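Side-chain contact in cellulase CEL9M (Clostridium cellulolyticum, PDB 1IA6), which probably hydrolyses internal beta-1,4-glucosidic linkages in cellulose, lichenin and cereal beta-glucans, as a family 9 glycoside hydrolase: residues A19-P24 with L98-D103. Sequence-based numbering, arbitrary orientation.
With ZN (zinc ion), chain C.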
loop_
_atom_site.group_PDB
_atom_site.type_symbol
_atom_site.label_atom_id
_atom_site.label_comp_id
_atom_site.label_asym_id
_atom_site.label_seq_id
_atom_site.Cartn_x
_atom_site.Cartn_y
_atom_site.Cartn_z
ATOM N N ALA A 19 -10.901 -5.540 6.998
ATOM C CA ALA A 19 -12.084 -4.694 6.832
ATOM C C ALA A 19 -12.404 -4.362 5.383
ATOM O O ALA A 19 -13.533 -3.990 5.062
ATOM C CB ALA A 19 -11.923 -3.398 7.629
ATOM N N ASN A 20 -11.416 -4.493 4.506
ATOM C CA ASN A 20 -11.623 -4.165 3.099
ATOM C C ASN A 20 -11.676 -5.351 2.143
ATOM O O ASN A 20 -11.786 -5.163 0.929
ATOM C CB ASN A 20 -10.551 -3.171 2.643
ATOM C CG ASN A 20 -10.868 -1.742 3.068
ATOM O OD1 ASN A 20 -11.468 -1.521 4.121
ATOM N ND2 ASN A 20 -10.461 -0.769 2.254
ATOM N N LYS A 21 -11.616 -6.564 2.679
ATOM C CA LYS A 21 -11.671 -7.745 1.824
ATOM C C LYS A 21 -12.972 -7.769 1.039
ATOM O O LYS A 21 -14.040 -7.451 1.564
ATOM C CB LYS A 21 -11.499 -9.024 2.650
ATOM C CG LYS A 21 -10.050 -9.238 3.066
ATOM C CD LYS A 21 -9.838 -10.500 3.874
ATOM C CE LYS A 21 -8.357 -10.657 4.212
ATOM N NZ LYS A 21 -8.094 -11.799 5.121
ATOM N N CYS A 22 -12.863 -8.142 -0.230
ATOM C CA CYS A 22 -14.003 -8.182 -1.137
ATOM C C CYS A 22 -14.167 -9.589 -1.703
ATOM O O CYS A 22 -13.191 -10.327 -1.834
ATOM C CB CYS A 22 -13.749 -7.186 -2.271
ATOM S SG CYS A 22 -15.070 -6.940 -3.468
ATOM N N GLY A 23 -15.401 -9.962 -2.029
ATOM C CA GLY A 23 -15.627 -11.276 -2.600
ATOM C C GLY A 23 -16.423 -12.253 -1.757
ATOM O O GLY A 23 -16.748 -11.977 -0.599
ATOM N N PRO A 24 -16.757 -13.422 -2.327
ATOM C CA PRO A 24 -17.525 -14.465 -1.643
ATOM C C PRO A 24 -16.850 -14.973 -0.374
ATOM O O PRO A 24 -17.521 -15.401 0.560
ATOM C CB PRO A 24 -17.638 -15.562 -2.702
ATOM C CG PRO A 24 -17.605 -14.801 -3.988
ATOM C CD PRO A 24 -16.516 -13.790 -3.734
ATOM N N LEU A 98 -1.603 -11.165 2.118
ATOM C CA LEU A 98 -0.890 -11.129 0.847
ATOM C C LEU A 98 -1.475 -12.097 -0.177
ATOM O O LEU A 98 -1.657 -11.740 -1.341
ATOM C CB LEU A 98 0.595 -11.434 1.070
ATOM C CG LEU A 98 1.357 -10.309 1.778
ATOM C CD1 LEU A 98 2.699 -10.812 2.282
ATOM C CD2 LEU A 98 1.543 -9.151 0.813
ATOM N N LYS A 99 -1.784 -13.315 0.248
ATOM C CA LYS A 99 -2.336 -14.281 -0.691
ATOM C C LYS A 99 -3.705 -13.840 -1.195
ATOM O O LYS A 99 -4.097 -14.176 -2.316
ATOM C CB LYS A 99 -2.434 -15.673 -0.063
ATOM C CG LYS A 99 -2.666 -16.767 -1.108
ATOM C CD LYS A 99 -2.570 -18.161 -0.514
ATOM C CE LYS A 99 -2.609 -19.232 -1.603
ATOM N NZ LYS A 99 -3.855 -19.154 -2.413
ATOM N N TYR A 100 -4.434 -13.078 -0.382
ATOM C CA TYR A 100 -5.742 -12.609 -0.816
ATOM C C TYR A 100 -5.535 -11.645 -1.987
ATOM O O TYR A 100 -6.367 -11.569 -2.896
ATOM C CB TYR A 100 -6.482 -11.905 0.321
ATOM C CG TYR A 100 -7.989 -11.972 0.171
ATOM C CD1 TYR A 100 -8.686 -13.139 0.486
ATOM C CD2 TYR A 100 -8.712 -10.883 -0.310
ATOM C CE1 TYR A 100 -10.071 -13.221 0.326
ATOM C CE2 TYR A 100 -10.100 -10.953 -0.476
ATOM C CZ TYR A 100 -10.771 -12.124 -0.157
ATOM O OH TYR A 100 -12.138 -12.208 -0.334
ATOM N N PHE A 101 -4.424 -10.908 -1.961
ATOM C CA PHE A 101 -4.093 -9.981 -3.048
ATOM C C PHE A 101 -3.676 -10.776 -4.286
ATOM O O PHE A 101 -4.215 -10.590 -5.374
ATOM C CB PHE A 101 -2.898 -9.082 -2.691
ATOM C CG PHE A 101 -3.256 -7.802 -1.986
ATOM C CD1 PHE A 101 -3.881 -6.763 -2.669
ATOM C CD2 PHE A 101 -2.908 -7.613 -0.653
ATOM C CE1 PHE A 101 -4.147 -5.550 -2.035
ATOM C CE2 PHE A 101 -3.168 -6.407 -0.009
ATOM C CZ PHE A 101 -3.788 -5.373 -0.702
ATOM N N THR A 102 -2.696 -11.659 -4.119
ATOM C CA THR A 102 -2.191 -12.406 -5.263
ATOM C C THR A 102 -3.196 -13.334 -5.932
ATOM O O THR A 102 -3.160 -13.491 -7.150
ATOM C CB THR A 102 -0.888 -13.170 -4.907
ATOM O OG1 THR A 102 -1.133 -14.101 -3.851
ATOM C CG2 THR A 102 0.184 -12.184 -4.462
ATOM N N ASP A 103 -4.101 -13.935 -5.163
ATOM C CA ASP A 103 -5.111 -14.810 -5.764
ATOM C C ASP A 103 -5.931 -13.987 -6.755
ATOM O O ASP A 103 -6.315 -14.468 -7.824
ATOM C CB ASP A 103 -6.058 -15.378 -4.702
ATOM C CG ASP A 103 -5.473 -16.564 -3.959
ATOM O OD1 ASP A 103 -4.428 -17.092 -4.390
ATOM O OD2 ASP A 103 -6.075 -16.973 -2.946
HETATM ZN ZN ZN C . -16.684 -6.177 -2.045
#
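Lys-21 lies across one face of the Tyr-100 ring, and its side chain can be followed atom by atom. Lys-21 CB starts at the ring's rim, 3.9 Å from CE2 of Tyr-100. CG of Lys-21 moves in over the same side of the ring, 4.0 Å from CD2 of Tyr-100. Lys-21 CD then sits almost exactly above the middle, 4.2 Å from the Tyr-100 centroid and only 3° off the normal, a CH-pi contact. CE stands over the far rim, above CG of Tyr-100. Lys-21 NZ rises a little higher on this face and ends beyond the ring's outline, 5.3 Å from the Tyr-100 centroid, at most a weak cation-pi attraction; the ammonium is held instead by a hydrogen bond to Gln-97 and a salt bridge to Asp-18. In this alpha-barrel catalytic module the ring thus ties helix 91-107 to the zinc-bearing loop between helix 6-15 and strand 62-63. With CG anti to the backbone N (chi1 -153°), Tyr-100 reaches out from its helix, and its OH gives a 2.6 Å hydrogen bond to O of Cys-22, approaching from above the carbonyl plane, 46° out of it. Cys-22 SG also binds the zinc ion at 2.3 Å, with Cys-38, His-39 and His-55 completing the site.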